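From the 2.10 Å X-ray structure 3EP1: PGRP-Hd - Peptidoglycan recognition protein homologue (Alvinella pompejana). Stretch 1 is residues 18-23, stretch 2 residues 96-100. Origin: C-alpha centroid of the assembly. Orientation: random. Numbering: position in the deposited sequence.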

ATOM      1  N   ARG A  18      14.050  18.754  12.441  1.00 29.80           N
ATOM      2  CA  ARG A  18      14.781  17.531  12.760  1.00 29.24           C
ATOM      3  C   ARG A  18      13.865  16.342  12.462  1.00 28.04           C
ATOM      4  O   ARG A  18      12.651  16.422  12.637  1.00 27.27           O
ATOM      5  CB  ARG A  18      15.191  17.524  14.241  1.00 31.85           C
ATOM      6  CG  ARG A  18      14.022  17.551  15.207  1.00 35.08           C
ATOM      7  CD  ARG A  18      14.388  18.130  16.589  1.00 37.96           C
ATOM      8  NE  ARG A  18      14.915  19.492  16.486  1.00 41.26           N
ATOM      9  CZ  ARG A  18      14.805  20.428  17.430  1.00 41.93           C
ATOM     10  NH1 ARG A  18      14.177  20.161  18.572  1.00 42.40           N
ATOM     11  NH2 ARG A  18      15.324  21.637  17.223  1.00 40.79           N
ATOM     12  N   GLN A  19      14.450  15.244  12.003  1.00 27.82           N
ATOM     13  CA  GLN A  19      13.682  14.054  11.672  1.00 28.16           C
ATOM     14  C   GLN A  19      14.130  12.877  12.529  1.00 28.53           C
ATOM     15  O   GLN A  19      15.255  12.401  12.401  1.00 30.89           O
ATOM     16  CB  GLN A  19      13.859  13.728  10.189  1.00 28.48           C
ATOM     17  CG  GLN A  19      13.226  12.424   9.761  1.00 32.89           C
ATOM     18  CD  GLN A  19      13.397  12.153   8.277  1.00 35.19           C
ATOM     19  OE1 GLN A  19      12.929  12.925   7.439  1.00 37.61           O
ATOM     20  NE2 GLN A  19      14.068  11.053   7.945  1.00 35.68           N
ATOM     21  N   ILE A  20      13.255  12.416  13.415  1.00 29.38           N
ATOM     22  CA  ILE A  20      13.591  11.289  14.272  1.00 29.65           C
ATOM     23  C   ILE A  20      12.977  10.017  13.705  1.00 31.30           C
ATOM     24  O   ILE A  20      11.753   9.903  13.591  1.00 31.63           O
ATOM     25  CB  ILE A  20      13.085  11.513  15.719  1.00 29.33           C
ATOM     26  CG1 ILE A  20      13.728  12.781  16.295  1.00 28.78           C
ATOM     27  CG2 ILE A  20      13.418  10.301  16.587  1.00 29.43           C
ATOM     28  CD1 ILE A  20      13.426  13.028  17.771  1.00 29.76           C
ATOM     29  N   LYS A  21      13.832   9.064  13.336  1.00 32.14           N
ATOM     30  CA  LYS A  21      13.362   7.802  12.775  1.00 34.28           C
ATOM     31  C   LYS A  21      12.649   6.955  13.815  1.00 33.68           C
ATOM     32  O   LYS A  21      12.789   7.174  15.012  1.00 34.35           O
ATOM     33  CB  LYS A  21      14.528   7.024  12.162  1.00 34.33           C
ATOM     34  CG  LYS A  21      15.058   7.676  10.893  1.00 37.54           C
ATOM     35  CD  LYS A  21      16.167   6.859  10.259  1.00 40.74           C
ATOM     36  CE  LYS A  21      16.505   7.377   8.864  1.00 42.22           C
ATOM     37  NZ  LYS A  21      17.002   8.789   8.857  1.00 44.56           N
ATOM     38  N   MET A  22      11.875   5.987  13.349  1.00 34.70           N
ATOM     39  CA  MET A  22      11.114   5.133  14.246  1.00 35.19           C
ATOM     40  C   MET A  22      11.601   3.686  14.243  1.00 36.75           C
ATOM     41  O   MET A  22      11.607   3.023  13.199  1.00 36.49           O
ATOM     42  CB  MET A  22       9.640   5.194  13.852  1.00 32.92           C
ATOM     43  CG  MET A  22       8.726   4.338  14.685  1.00 33.87           C
ATOM     44  SD  MET A  22       7.015   4.564  14.205  1.00 32.97           S
ATOM     45  CE  MET A  22       6.568   5.919  15.279  1.00 29.73           C
ATOM     46  N   ASN A  23      12.004   3.199  15.418  1.00 38.68           N
ATOM     47  CA  ASN A  23      12.484   1.823  15.558  1.00 39.32           C
ATOM     48  C   ASN A  23      11.303   0.859  15.646  1.00 40.06           C
ATOM     49  O   ASN A  23      10.567   0.857  16.635  1.00 41.23           O
ATOM     50  CB  ASN A  23      13.357   1.690  16.806  1.00 39.21           C
TER
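Stretch 2, residues 96-100: WGVVG

Stretch 2 lies across stretch 1 in the antiparallel sense, with Ile-20 facing Val-99 and Met-22 facing Gly-97. Lys-21 and Val-98 form a single backbone bridge, their CA atoms 4.5 Å apart.

Two hydrogen bonds flank this bridge. Val-99 N donates to Ile-20 O at 3.0 Å and is nearly straight (166°). Met-22 N donates to Gly-97 O at 2.9 Å but is more bent (136°). Both carbonyls also receive CA-H...O contacts, Val-98 CA to Ile-20 O and Lys-21 CA to Gly-97 O, each at 3.5 Å. Water 1 extends the link, accepting from Ile-20 N at 3.1 Å and donating to Val-99 O at 2.7 Å.

Gly-97 has phi/psi of 68/16, a positive phi that favours glycine. Val-98 is extended at -132/138.

The CA-to-CB bond of Val-99 points sideways. With chi1 at m, Val-99 CG2 is tight against Ile-20 CB at 3.2 Å. Val-99 CG1 is 3.9 Å from Lys-21 O and 4.0 Å from Met-22 CE. Ile-20 is m,t, which carries its CD1 farther from Val-99 than its CB.

Met-22 points toward stretch 2. Its t,t start keeps the chain extended, and chi3 of -89° sets the position of CE, which reaches Val-99 CG1. Its CB is 4.1 Å from Val-98 N.

Val-98 points away overall and is buried. Its t rotamer still leaves CG1 3.3 Å from Ile-20 O and CG2 4.0 Å from Gln-19 CG. Gln-19 is t,t, and its amide stays alongside: Gln-19 NE2 is 4.3 Å from Val-98 CG2. Lys-21 points away overall, though its CB touches stretch 2. Its side chain is m,t,t,p, and the residue touches a crystal neighbour. Asn-23 points away and is not modelled beyond CB.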

ATOM      1  N   TRP A  96       5.913   7.599   6.607  1.00 18.43           N
ATOM      2  CA  TRP A  96       6.163   6.345   7.318  1.00 18.59           C
ATOM      3  C   TRP A  96       7.548   6.382   7.960  1.00 19.02           C
ATOM      4  O   TRP A  96       8.432   7.109   7.506  1.00 19.46           O
ATOM      5  CB  TRP A  96       6.120   5.140   6.363  1.00 18.69           C
ATOM      6  CG  TRP A  96       4.800   4.846   5.706  1.00 17.75           C
ATOM      7  CD1 TRP A  96       4.541   4.838   4.367  1.00 17.98           C
ATOM      8  CD2 TRP A  96       3.578   4.462   6.350  1.00 16.59           C
ATOM      9  NE1 TRP A  96       3.238   4.471   4.136  1.00 15.22           N
ATOM     10  CE2 TRP A  96       2.624   4.235   5.336  1.00 16.65           C
ATOM     11  CE3 TRP A  96       3.197   4.286   7.685  1.00 18.69           C
ATOM     12  CZ2 TRP A  96       1.318   3.843   5.612  1.00 17.26           C
ATOM     13  CZ3 TRP A  96       1.896   3.897   7.963  1.00 17.19           C
ATOM     14  CH2 TRP A  96       0.972   3.679   6.931  1.00 20.31           C
ATOM     15  N   GLY A  97       7.720   5.602   9.020  1.00 16.93           N
ATOM     16  CA  GLY A  97       9.006   5.510   9.689  1.00 20.00           C
ATOM     17  C   GLY A  97       9.560   6.705  10.442  1.00 19.59           C
ATOM     18  O   GLY A  97      10.749   6.731  10.745  1.00 22.69           O
ATOM     19  N   VAL A  98       8.723   7.688  10.752  1.00 19.95           N
ATOM     20  CA  VAL A  98       9.183   8.865  11.487  1.00 19.88           C
ATOM     21  C   VAL A  98       8.238   9.177  12.647  1.00 20.11           C
ATOM     22  O   VAL A  98       7.023   9.107  12.491  1.00 22.86           O
ATOM     23  CB  VAL A  98       9.259  10.116  10.578  1.00 19.85           C
ATOM     24  CG1 VAL A  98       9.730  11.313  11.385  1.00 19.43           C
ATOM     25  CG2 VAL A  98      10.194   9.865   9.408  1.00 19.92           C
ATOM     26  N   VAL A  99       8.799   9.532  13.802  1.00 20.09           N
ATOM     27  CA  VAL A  99       7.988   9.855  14.976  1.00 19.59           C
ATOM     28  C   VAL A  99       7.321  11.225  14.845  1.00 18.86           C
ATOM     29  O   VAL A  99       7.970  12.220  14.512  1.00 19.28           O
ATOM     30  CB  VAL A  99       8.832   9.825  16.280  1.00 21.48           C
ATOM     31  CG1 VAL A  99       9.396   8.424  16.518  1.00 21.06           C
ATOM     32  CG2 VAL A  99       9.963  10.819  16.180  1.00 24.65           C
ATOM     33  N   GLY A 100       6.014  11.264  15.094  1.00 17.34           N
ATOM     34  CA  GLY A 100       5.287  12.514  15.004  1.00 15.39           C
ATOM     35  C   GLY A 100       5.144  13.163  16.369  1.00 15.76           C
ATOM     36  O   GLY A 100       5.780  12.734  17.331  1.00 14.69           O
TER
HETATM   37  O   HOH W   1      10.428  13.382  14.227  1.00 29.04           O